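Local structure of cytochrome C549 (Arthrospira maxima, 1F1C) at residues R6-N11 with I117-K122; I74-T79 with S92-D97. The protein binds haem c, has electron transfer activity and probably serves as an extrinsic, lumenal subunit of photosystem II that helps stabilise the oxygen-evolving complex. All coordinates share one frame; numbering follows the deposited sequence.

Contact 1 and contact 2 lie on opposite sides of the chain's centre, with their centres about 22 Å apart and their nearest atoms about 6 Å apart, so they do not touch. Contact 1 sets strand 7-9 against helix 107-124; contact 2 joins the end of helix 67-75 to a loop that follows it, and lies between the two segments of contact 1 in the sequence. Helix 67-75 serves both, since Ile67 and Leu70 touch side chains of contact 1. Ile117 touches the haem on the contact 1 side, though the side chain of Leu118 is about 9 Å from it; in contact 2 Ile74 reaches the haem and the side chain of Pro77 is about 4 Å from that of His90.

Contact 1: R6-N11 with I117-K122; sequences RTFPIN and ILLQPK
Phe8 reaches from its strand to the helix and meets three of its residues with one side of its ring: CD2 lies 3.8 Å from Leu118 CB, CE2 is 3.8 Å from Leu119 CA, and CD2 is also 3.9 Å from Lys122 CE. All three approach the ring at a slant, neither over its face nor square to its rim. Leu118 packs at the base of the ring, CB against CD2 and CD1 3.9 Å from Phe8 CB, and the same methyl approaches Pro9 CD more loosely. Leu119 works at the far end: its CG is anti to the backbone N (chi1 177°), and CD1 stands 4.1 Å from Phe8 CZ.

The strand belongs to a two-stranded antiparallel hairpin with residues 16-18, and it runs across the C-terminal helix 107-124 of the cytochrome c fold. The axes of 7-9 and 117-122 approach to 9.5 Å, with 121° between their N-to-C directions. Ile67 of helix 67-75 touches both Phe8 and Leu118, while Ile24 of helix 21-34 touches Leu119, so the aromatic side chain is buried where hairpin and helices meet. An alanine in place of Phe8 would probably leave a gap between hairpin and helix, with Leu119 losing its aromatic neighbour and the Lys122 chain its apolar support.

At the outer margin Lys122 passes alongside CD2 and CE2 of the ring, extended until it bends at its last torsion. Its CE comes 4.0 Å from Thr7 O, while the hydroxyl of Thr7 is engaged by Glu3 O. The helix itself is kinked here, where Pro121 has no N-H to give and Lys122 N makes a weak bond to Leu119 O.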
ATOM      1  N   ARG A   6      22.857  13.294  18.710  1.00 31.25           N
ATOM      2  CA  ARG A   6      22.450  11.901  18.810  1.00 33.27           C
ATOM      3  C   ARG A   6      21.553  11.610  20.010  1.00 31.47           C
ATOM      4  O   ARG A   6      21.396  10.459  20.404  1.00 27.64           O
ATOM      5  CB  ARG A   6      23.692  11.008  18.840  1.00 34.56           C
ATOM      6  CG  ARG A   6      24.473  11.031  17.524  1.00 42.45           C
ATOM      7  CD  ARG A   6      25.959  10.790  17.722  1.00 44.86           C
ATOM      8  NE  ARG A   6      26.234   9.532  18.406  1.00 54.27           N
ATOM      9  CZ  ARG A   6      26.903   9.439  19.552  1.00 57.75           C
ATOM     10  NH1 ARG A   6      27.371  10.531  20.149  1.00 55.36           N
ATOM     11  NH2 ARG A   6      27.104   8.251  20.105  1.00 62.86           N
ATOM     12  N   THR A   7      20.967  12.661  20.579  1.00 30.55           N
ATOM     13  CA  THR A   7      20.055  12.525  21.711  1.00 32.77           C
ATOM     14  C   THR A   7      18.640  12.696  21.154  1.00 34.58           C
ATOM     15  O   THR A   7      18.309  13.763  20.641  1.00 28.97           O
ATOM     16  CB  THR A   7      20.285  13.622  22.780  1.00 34.30           C
ATOM     17  OG1 THR A   7      21.622  13.536  23.297  1.00 38.66           O
ATOM     18  CG2 THR A   7      19.311  13.448  23.930  1.00 36.67           C
ATOM     19  N   PHE A   8      17.814  11.654  21.243  1.00 29.37           N
ATOM     20  CA  PHE A   8      16.455  11.736  20.730  1.00 31.68           C
ATOM     21  C   PHE A   8      15.448  11.355  21.793  1.00 32.93           C
ATOM     22  O   PHE A   8      15.797  10.744  22.799  1.00 33.40           O
ATOM     23  CB  PHE A   8      16.257  10.790  19.544  1.00 28.59           C
ATOM     24  CG  PHE A   8      17.412  10.747  18.603  1.00 31.11           C
ATOM     25  CD1 PHE A   8      18.448   9.847  18.805  1.00 31.01           C
ATOM     26  CD2 PHE A   8      17.482  11.627  17.526  1.00 25.29           C
ATOM     27  CE1 PHE A   8      19.544   9.821  17.950  1.00 39.11           C
ATOM     28  CE2 PHE A   8      18.576  11.611  16.661  1.00 33.17           C
ATOM     29  CZ  PHE A   8      19.610  10.707  16.873  1.00 35.19           C
ATOM     30  N   PRO A   9      14.177  11.721  21.585  1.00 30.46           N
ATOM     31  CA  PRO A   9      13.149  11.375  22.561  1.00 29.82           C
ATOM     32  C   PRO A   9      12.887   9.895  22.297  1.00 32.49           C
ATOM     33  O   PRO A   9      12.562   9.523  21.168  1.00 32.69           O
ATOM     34  CB  PRO A   9      11.954  12.231  22.141  1.00 34.15           C
ATOM     35  CG  PRO A   9      12.531  13.269  21.223  1.00 32.86           C
ATOM     36  CD  PRO A   9      13.619  12.547  20.506  1.00 33.48           C
ATOM     37  N   ILE A  10      13.038   9.049  23.309  1.00 34.65           N
ATOM     38  CA  ILE A  10      12.814   7.623  23.107  1.00 35.52           C
ATOM     39  C   ILE A  10      11.326   7.290  23.131  1.00 35.48           C
ATOM     40  O   ILE A  10      10.882   6.350  22.475  1.00 37.48           O
ATOM     41  CB  ILE A  10      13.528   6.773  24.176  1.00 37.08           C
ATOM     42  CG1 ILE A  10      13.213   5.295  23.929  1.00 41.51           C
ATOM     43  CG2 ILE A  10      13.084   7.198  25.564  1.00 39.87           C
ATOM     44  CD1 ILE A  10      13.595   4.383  25.058  1.00 47.29           C
ATOM     45  N   ASN A  11      10.560   8.065  23.890  1.00 33.66           N
ATOM     46  CA  ASN A  11       9.124   7.849  23.991  1.00 36.92           C
ATOM     47  C   ASN A  11       8.414   9.188  24.013  1.00 37.42           C
ATOM     48  O   ASN A  11       9.052  10.236  23.914  1.00 36.21           O
ATOM     49  CB  ASN A  11       8.777   7.079  25.267  1.00 33.91           C
ATOM     50  CG  ASN A  11       9.356   7.730  26.507  1.00 38.36           C
ATOM     51  OD1 ASN A  11       9.568   8.949  26.546  1.00 39.55           O
ATOM     52  ND2 ASN A  11       9.608   6.925  27.531  1.00 33.83           N
ATOM     53  N   ILE A 117      15.918   8.263  11.034  1.00 23.72           N
ATOM     54  CA  ILE A 117      14.873   9.167  10.580  1.00 27.37           C
ATOM     55  C   ILE A 117      14.877  10.466  11.380  1.00 27.21           C
ATOM     56  O   ILE A 117      14.851  11.546  10.798  1.00 27.87           O
ATOM     57  CB  ILE A 117      13.466   8.507  10.685  1.00 27.25           C
ATOM     58  CG1 ILE A 117      13.338   7.375   9.645  1.00 27.58           C
ATOM     59  CG2 ILE A 117      12.377   9.579  10.508  1.00 26.45           C
ATOM     60  CD1 ILE A 117      12.017   6.560   9.708  1.00 19.06           C
ATOM     61  N   LEU A 118      14.925  10.357  12.709  1.00 29.56           N
ATOM     62  CA  LEU A 118      14.915  11.531  13.588  1.00 30.47           C
ATOM     63  C   LEU A 118      16.196  12.355  13.505  1.00 33.26           C
ATOM     64  O   LEU A 118      16.214  13.536  13.867  1.00 31.32           O
ATOM     65  CB  LEU A 118      14.690  11.109  15.050  1.00 28.34           C
ATOM     66  CG  LEU A 118      13.424  10.320  15.416  1.00 29.65           C
ATOM     67  CD1 LEU A 118      13.515   9.909  16.881  1.00 24.97           C
ATOM     68  CD2 LEU A 118      12.177  11.149  15.165  1.00 23.81           C
ATOM     69  N   LEU A 119      17.273  11.737  13.037  1.00 30.42           N
ATOM     70  CA  LEU A 119      18.541  12.434  12.923  1.00 26.00           C
ATOM     71  C   LEU A 119      18.604  13.376  11.723  1.00 27.25           C
ATOM     72  O   LEU A 119      19.054  14.505  11.852  1.00 21.83           O
ATOM     73  CB  LEU A 119      19.686  11.431  12.813  1.00 26.63           C
ATOM     74  CG  LEU A 119      21.084  12.037  12.622  1.00 25.22           C
ATOM     75  CD1 LEU A 119      21.505  12.804  13.865  1.00 18.88           C
ATOM     76  CD2 LEU A 119      22.075  10.917  12.332  1.00 30.23           C
ATOM     77  N   GLN A 120      18.133  12.911  10.569  1.00 24.34           N
ATOM     78  CA  GLN A 120      18.199  13.687   9.341  1.00 24.63           C
ATOM     79  C   GLN A 120      17.884  15.177   9.416  1.00 28.28           C
ATOM     80  O   GLN A 120      18.693  15.993   8.983  1.00 28.92           O
ATOM     81  CB  GLN A 120      17.373  12.993   8.268  1.00 19.65           C
ATOM     82  CG  GLN A 120      17.885  11.591   8.024  1.00 27.76           C
ATOM     83  CD  GLN A 120      19.409  11.540   7.974  1.00 30.63           C
ATOM     84  OE1 GLN A 120      20.025  12.040   7.042  1.00 24.94           O
ATOM     85  NE2 GLN A 120      20.014  10.947   8.990  1.00 30.14           N
ATOM     86  N   PRO A 121      16.723  15.565   9.969  1.00 29.67           N
ATOM     87  CA  PRO A 121      16.489  17.017  10.014  1.00 25.85           C
ATOM     88  C   PRO A 121      17.517  17.770  10.880  1.00 24.78           C
ATOM     89  O   PRO A 121      17.818  18.938  10.648  1.00 24.69           O
ATOM     90  CB  PRO A 121      15.063  17.122  10.550  1.00 24.85           C
ATOM     91  CG  PRO A 121      14.900  15.852  11.375  1.00 26.46           C
ATOM     92  CD  PRO A 121      15.589  14.809  10.537  1.00 27.77           C
ATOM     93  N   LYS A 122      18.072  17.097  11.879  1.00 28.84           N
ATOM     94  CA  LYS A 122      19.070  17.738  12.740  1.00 32.47           C
ATOM     95  C   LYS A 122      20.350  18.027  11.958  1.00 30.98           C
ATOM     96  O   LYS A 122      21.118  18.916  12.322  1.00 25.99           O
ATOM     97  CB  LYS A 122      19.420  16.836  13.938  1.00 34.27           C
ATOM     98  CG  LYS A 122      18.268  16.550  14.904  1.00 36.30           C
ATOM     99  CD  LYS A 122      18.716  15.616  16.026  1.00 46.22           C
ATOM    100  CE  LYS A 122      17.645  15.468  17.098  1.00 46.87           C
ATOM    101  NZ  LYS A 122      17.280  16.796  17.678  1.00 57.80           N
TER

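Contact 2: I74-T79 with S92-D97; sequences IKNPTT and SLKSSD. With HEC (heme c), chain C.
Ser92 CB packs against both the carbonyl oxygen of Ile74 and the ring of Pro77, in the tight half of the contact. It lies 3.1 Å from Ile74 O and 3.4 Å from Pro77 CD, the latter closer than usual for two carbons. Ser92 CA lies 3.2 Å from Ile74 O in a CA-H...O contact, with 130° at the hydrogen, so this carbonyl at the end of helix 67-75 meets C-H groups from the loop. The side chain of Ile74 leads away from Ser92, and its CD1 rests 3.8 Å from the haem methyl CMB.

The outer side is looser, mixed in character and lies toward solvent, where Lys94 is exposed. A bend at the third torsion of Lys94 (chi3 68°) sets CE 3.7 Å from Lys75 O. Beyond it, Lys94 NZ stands 3.5 Å from Asn76 ND2, a mere approach of two nitrogens; a weak, long ion pair joins this NZ to Glu85. Lys75 CG only grazes Leu93 CD1 at 4.4 Å, while its ammonium group forms a salt bridge with Glu107. Ser92 to Ser95 form a type I turn closed by a weak backbone bond.

Pro77 also touches the side chain of His90, an axial ligand of the haem iron. The close half thus forms part of the surroundings of the distal histidine in this bis-histidine c-type cytochrome.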
ATOM      1  N   ILE A  74       6.375   1.068  12.302  1.00 34.87           N
ATOM      2  CA  ILE A  74       6.860   0.042  11.387  1.00 35.83           C
ATOM      3  C   ILE A  74       6.269  -1.310  11.741  1.00 36.45           C
ATOM      4  O   ILE A  74       5.976  -2.117  10.859  1.00 38.45           O
ATOM      5  CB  ILE A  74       8.387  -0.053  11.404  1.00 32.21           C
ATOM      6  CG1 ILE A  74       8.976   1.302  11.023  1.00 32.54           C
ATOM      7  CG2 ILE A  74       8.848  -1.138  10.434  1.00 27.44           C
ATOM      8  CD1 ILE A  74      10.462   1.446  11.331  1.00 46.14           C
ATOM      9  N   LYS A  75       6.094  -1.553  13.032  1.00 38.53           N
ATOM     10  CA  LYS A  75       5.506  -2.807  13.482  1.00 41.75           C
ATOM     11  C   LYS A  75       4.006  -2.826  13.164  1.00 41.92           C
ATOM     12  O   LYS A  75       3.437  -3.878  12.861  1.00 37.51           O
ATOM     13  CB  LYS A  75       5.701  -2.969  14.992  1.00 42.50           C
ATOM     14  CG  LYS A  75       7.145  -3.191  15.414  1.00 50.72           C
ATOM     15  CD  LYS A  75       7.345  -2.986  16.909  1.00 51.23           C
ATOM     16  CE  LYS A  75       6.525  -3.949  17.746  1.00 55.64           C
ATOM     17  NZ  LYS A  75       6.928  -5.362  17.517  1.00 63.76           N
ATOM     18  N   ASN A  76       3.375  -1.656  13.216  1.00 39.92           N
ATOM     19  CA  ASN A  76       1.942  -1.573  12.982  1.00 39.47           C
ATOM     20  C   ASN A  76       1.538  -0.277  12.282  1.00 38.36           C
ATOM     21  O   ASN A  76       0.951   0.619  12.891  1.00 37.56           O
ATOM     22  CB  ASN A  76       1.216  -1.677  14.322  1.00 43.11           C
ATOM     23  CG  ASN A  76      -0.261  -1.935  14.163  1.00 52.11           C
ATOM     24  OD1 ASN A  76      -1.038  -1.697  15.085  1.00 61.96           O
ATOM     25  ND2 ASN A  76      -0.661  -2.439  12.999  1.00 56.86           N
ATOM     26  N   PRO A  77       1.841  -0.166  10.983  1.00 38.54           N
ATOM     27  CA  PRO A  77       1.517   1.021  10.182  1.00 36.37           C
ATOM     28  C   PRO A  77       0.034   1.425  10.175  1.00 33.63           C
ATOM     29  O   PRO A  77      -0.853   0.581  10.036  1.00 37.70           O
ATOM     30  CB  PRO A  77       2.009   0.636   8.790  1.00 34.52           C
ATOM     31  CG  PRO A  77       3.160  -0.269   9.076  1.00 37.26           C
ATOM     32  CD  PRO A  77       2.627  -1.133  10.195  1.00 36.74           C
ATOM     33  N   THR A  78      -0.224   2.722  10.325  1.00 26.68           N
ATOM     34  CA  THR A  78      -1.590   3.245  10.305  1.00 34.02           C
ATOM     35  C   THR A  78      -1.630   4.558   9.510  1.00 34.76           C
ATOM     36  O   THR A  78      -0.611   5.241   9.383  1.00 36.17           O
ATOM     37  CB  THR A  78      -2.110   3.553  11.716  1.00 27.66           C
ATOM     38  OG1 THR A  78      -1.467   4.740  12.195  1.00 35.91           O
ATOM     39  CG2 THR A  78      -1.834   2.398  12.663  1.00 32.61           C
ATOM     40  N   THR A  79      -2.803   4.911   8.984  1.00 31.06           N
ATOM     41  CA  THR A  79      -2.941   6.147   8.220  1.00 31.92           C
ATOM     42  C   THR A  79      -2.472   7.316   9.063  1.00 28.79           C
ATOM     43  O   THR A  79      -2.261   7.179  10.260  1.00 31.06           O
ATOM     44  CB  THR A  79      -4.404   6.403   7.797  1.00 32.06           C
ATOM     45  OG1 THR A  79      -5.276   6.125   8.901  1.00 32.48           O
ATOM     46  CG2 THR A  79      -4.774   5.530   6.606  1.00 29.21           C
ATOM     47  N   SER A  92       5.879  -3.538   6.816  1.00 39.18           N
ATOM     48  CA  SER A  92       5.769  -3.868   8.235  1.00 41.56           C
ATOM     49  C   SER A  92       6.194  -5.323   8.361  1.00 44.61           C
ATOM     50  O   SER A  92       6.470  -5.977   7.357  1.00 45.88           O
ATOM     51  CB  SER A  92       4.324  -3.726   8.721  1.00 40.56           C
ATOM     52  OG  SER A  92       3.493  -4.725   8.144  1.00 45.08           O
ATOM     53  N   LEU A  93       6.230  -5.833   9.588  1.00 50.68           N
ATOM     54  CA  LEU A  93       6.634  -7.213   9.825  1.00 53.22           C
ATOM     55  C   LEU A  93       5.543  -8.211   9.464  1.00 53.84           C
ATOM     56  O   LEU A  93       5.818  -9.387   9.258  1.00 57.51           O
ATOM     57  CB  LEU A  93       7.069  -7.393  11.285  1.00 53.29           C
ATOM     58  CG  LEU A  93       8.381  -6.665  11.602  1.00 55.12           C
ATOM     59  CD1 LEU A  93       8.633  -6.631  13.097  1.00 54.03           C
ATOM     60  CD2 LEU A  93       9.522  -7.358  10.870  1.00 54.97           C
ATOM     61  N   LYS A  94       4.306  -7.739   9.375  1.00 54.21           N
ATOM     62  CA  LYS A  94       3.194  -8.606   9.013  1.00 53.45           C
ATOM     63  C   LYS A  94       2.884  -8.360   7.543  1.00 51.54           C
ATOM     64  O   LYS A  94       1.872  -8.816   7.013  1.00 52.26           O
ATOM     65  CB  LYS A  94       1.969  -8.276   9.870  1.00 58.60           C
ATOM     66  CG  LYS A  94       1.401  -6.889   9.627  1.00 64.95           C
ATOM     67  CD  LYS A  94       0.278  -6.562  10.603  1.00 69.31           C
ATOM     68  CE  LYS A  94       0.797  -6.405  12.026  1.00 66.28           C
ATOM     69  NZ  LYS A  94      -0.274  -5.939  12.951  1.00 67.08           N
ATOM     70  N   SER A  95       3.788  -7.642   6.892  1.00 50.73           N
ATOM     71  CA  SER A  95       3.650  -7.275   5.489  1.00 49.52           C
ATOM     72  C   SER A  95       4.847  -7.753   4.660  1.00 48.38           C
ATOM     73  O   SER A  95       4.949  -7.459   3.465  1.00 42.94           O
ATOM     74  CB  SER A  95       3.523  -5.749   5.404  1.00 46.50           C
ATOM     75  OG  SER A  95       3.465  -5.290   4.074  1.00 53.04           O
ATOM     76  N   SER A  96       5.744  -8.496   5.305  1.00 51.42           N
ATOM     77  CA  SER A  96       6.955  -9.004   4.661  1.00 53.11           C
ATOM     78  C   SER A  96       6.700  -9.890   3.443  1.00 54.13           C
ATOM     79  O   SER A  96       7.636 -10.256   2.733  1.00 53.11           O
ATOM     80  CB  SER A  96       7.802  -9.765   5.684  1.00 53.58           C
ATOM     81  OG  SER A  96       7.046 -10.788   6.311  1.00 52.74           O
ATOM     82  N   ASP A  97       5.439 -10.233   3.204  1.00 55.80           N
ATOM     83  CA  ASP A  97       5.089 -11.069   2.063  1.00 55.39           C
ATOM     84  C   ASP A  97       5.364 -10.313   0.767  1.00 55.14           C
ATOM     85  O   ASP A  97       6.009 -10.829  -0.144  1.00 55.62           O
ATOM     86  CB  ASP A  97       3.614 -11.435   2.115  1.00 57.93           C
ATOM     87  CG  ASP A  97       3.178 -11.869   3.486  1.00 67.23           C
ATOM     88  OD1 ASP A  97       3.293 -11.048   4.424  1.00 68.12           O
ATOM     89  OD2 ASP A  97       2.720 -13.025   3.630  1.00 71.38           O
TER
HETATM   90 FE   HEC C 200       6.322   4.658   4.699  1.00 25.79          FE
HETATM   91  CHA HEC C 200       4.009   6.846   5.886  1.00 19.78           C
HETATM   92  CHB HEC C 200       8.182   5.088   7.635  1.00 23.59           C
HETATM   93  CHC HEC C 200       8.595   2.320   3.718  1.00 25.04           C
HETATM   94  CHD HEC C 200       4.801   4.605   1.680  1.00 24.77           C
HETATM   95  NA  HEC C 200       6.099   5.670   6.400  1.00 18.86           N
HETATM   96  C1A HEC C 200       5.073   6.515   6.727  1.00 19.10           C
HETATM   97  C2A HEC C 200       5.332   7.117   8.008  1.00 18.64           C
HETATM   98  C3A HEC C 200       6.477   6.635   8.490  1.00 21.48           C
HETATM   99  C4A HEC C 200       6.978   5.773   7.479  1.00 20.59           C
HETATM  100  CMA HEC C 200       7.045   6.768   9.894  1.00 17.67           C
HETATM  101  CAA HEC C 200       4.455   8.091   8.721  1.00 20.57           C
HETATM  102  CBA HEC C 200       4.826   9.457   8.204  1.00 25.45           C
HETATM  103  CGA HEC C 200       4.161  10.548   8.992  1.00 24.48           C
HETATM  104  O1A HEC C 200       3.358  10.222   9.887  1.00 30.62           O
HETATM  105  O2A HEC C 200       4.436  11.728   8.716  1.00 26.92           O
HETATM  106  NB  HEC C 200       7.981   3.863   5.495  1.00 26.23           N
HETATM  107  C1B HEC C 200       8.633   4.179   6.711  1.00 25.37           C
HETATM  108  C2B HEC C 200       9.752   3.330   6.950  1.00 28.36           C
HETATM  109  C3B HEC C 200       9.789   2.462   5.919  1.00 27.75           C
HETATM  110  C4B HEC C 200       8.744   2.832   4.991  1.00 22.67           C
HETATM  111  CMB HEC C 200      10.733   3.382   8.109  1.00 26.38           C
HETATM  112  CAB HEC C 200      10.665   1.382   5.809  1.00 29.92           C
HETATM  113  CBB HEC C 200      10.647   0.316   6.728  1.00 30.18           C
HETATM  114  NC  HEC C 200       6.644   3.712   3.052  1.00 24.52           N
HETATM  115  C1C HEC C 200       7.644   2.787   2.797  1.00 26.18           C
HETATM  116  C2C HEC C 200       7.575   2.305   1.460  1.00 26.11           C
HETATM  117  C3C HEC C 200       6.481   2.881   0.882  1.00 32.20           C
HETATM  118  C4C HEC C 200       5.931   3.803   1.880  1.00 25.37           C
HETATM  119  CMC HEC C 200       8.577   1.379   0.773  1.00 28.57           C
HETATM  120  CAC HEC C 200       6.090   2.713  -0.472  1.00 24.61           C
HETATM  121  CBC HEC C 200       5.755   1.430  -1.001  1.00 24.09           C
HETATM  122  ND  HEC C 200       4.707   5.490   3.960  1.00 24.73           N
HETATM  123  C1D HEC C 200       4.182   5.329   2.698  1.00 22.41           C
HETATM  124  C2D HEC C 200       2.980   6.072   2.534  1.00 19.78           C
HETATM  125  C3D HEC C 200       2.762   6.695   3.710  1.00 22.07           C
HETATM  126  C4D HEC C 200       3.849   6.360   4.590  1.00 23.39           C
HETATM  127  CMD HEC C 200       2.218   6.305   1.210  1.00 18.72           C
HETATM  128  CAD HEC C 200       1.538   7.535   4.090  1.00 28.30           C
HETATM  129  CBD HEC C 200       0.401   6.684   4.653  1.00 26.87           C
HETATM  130  CGD HEC C 200      -0.794   7.517   5.110  1.00 29.78           C
HETATM  131  O1D HEC C 200      -0.675   8.268   6.095  1.00 28.92           O
HETATM  132  O2D HEC C 200      -1.862   7.424   4.474  1.00 34.35           O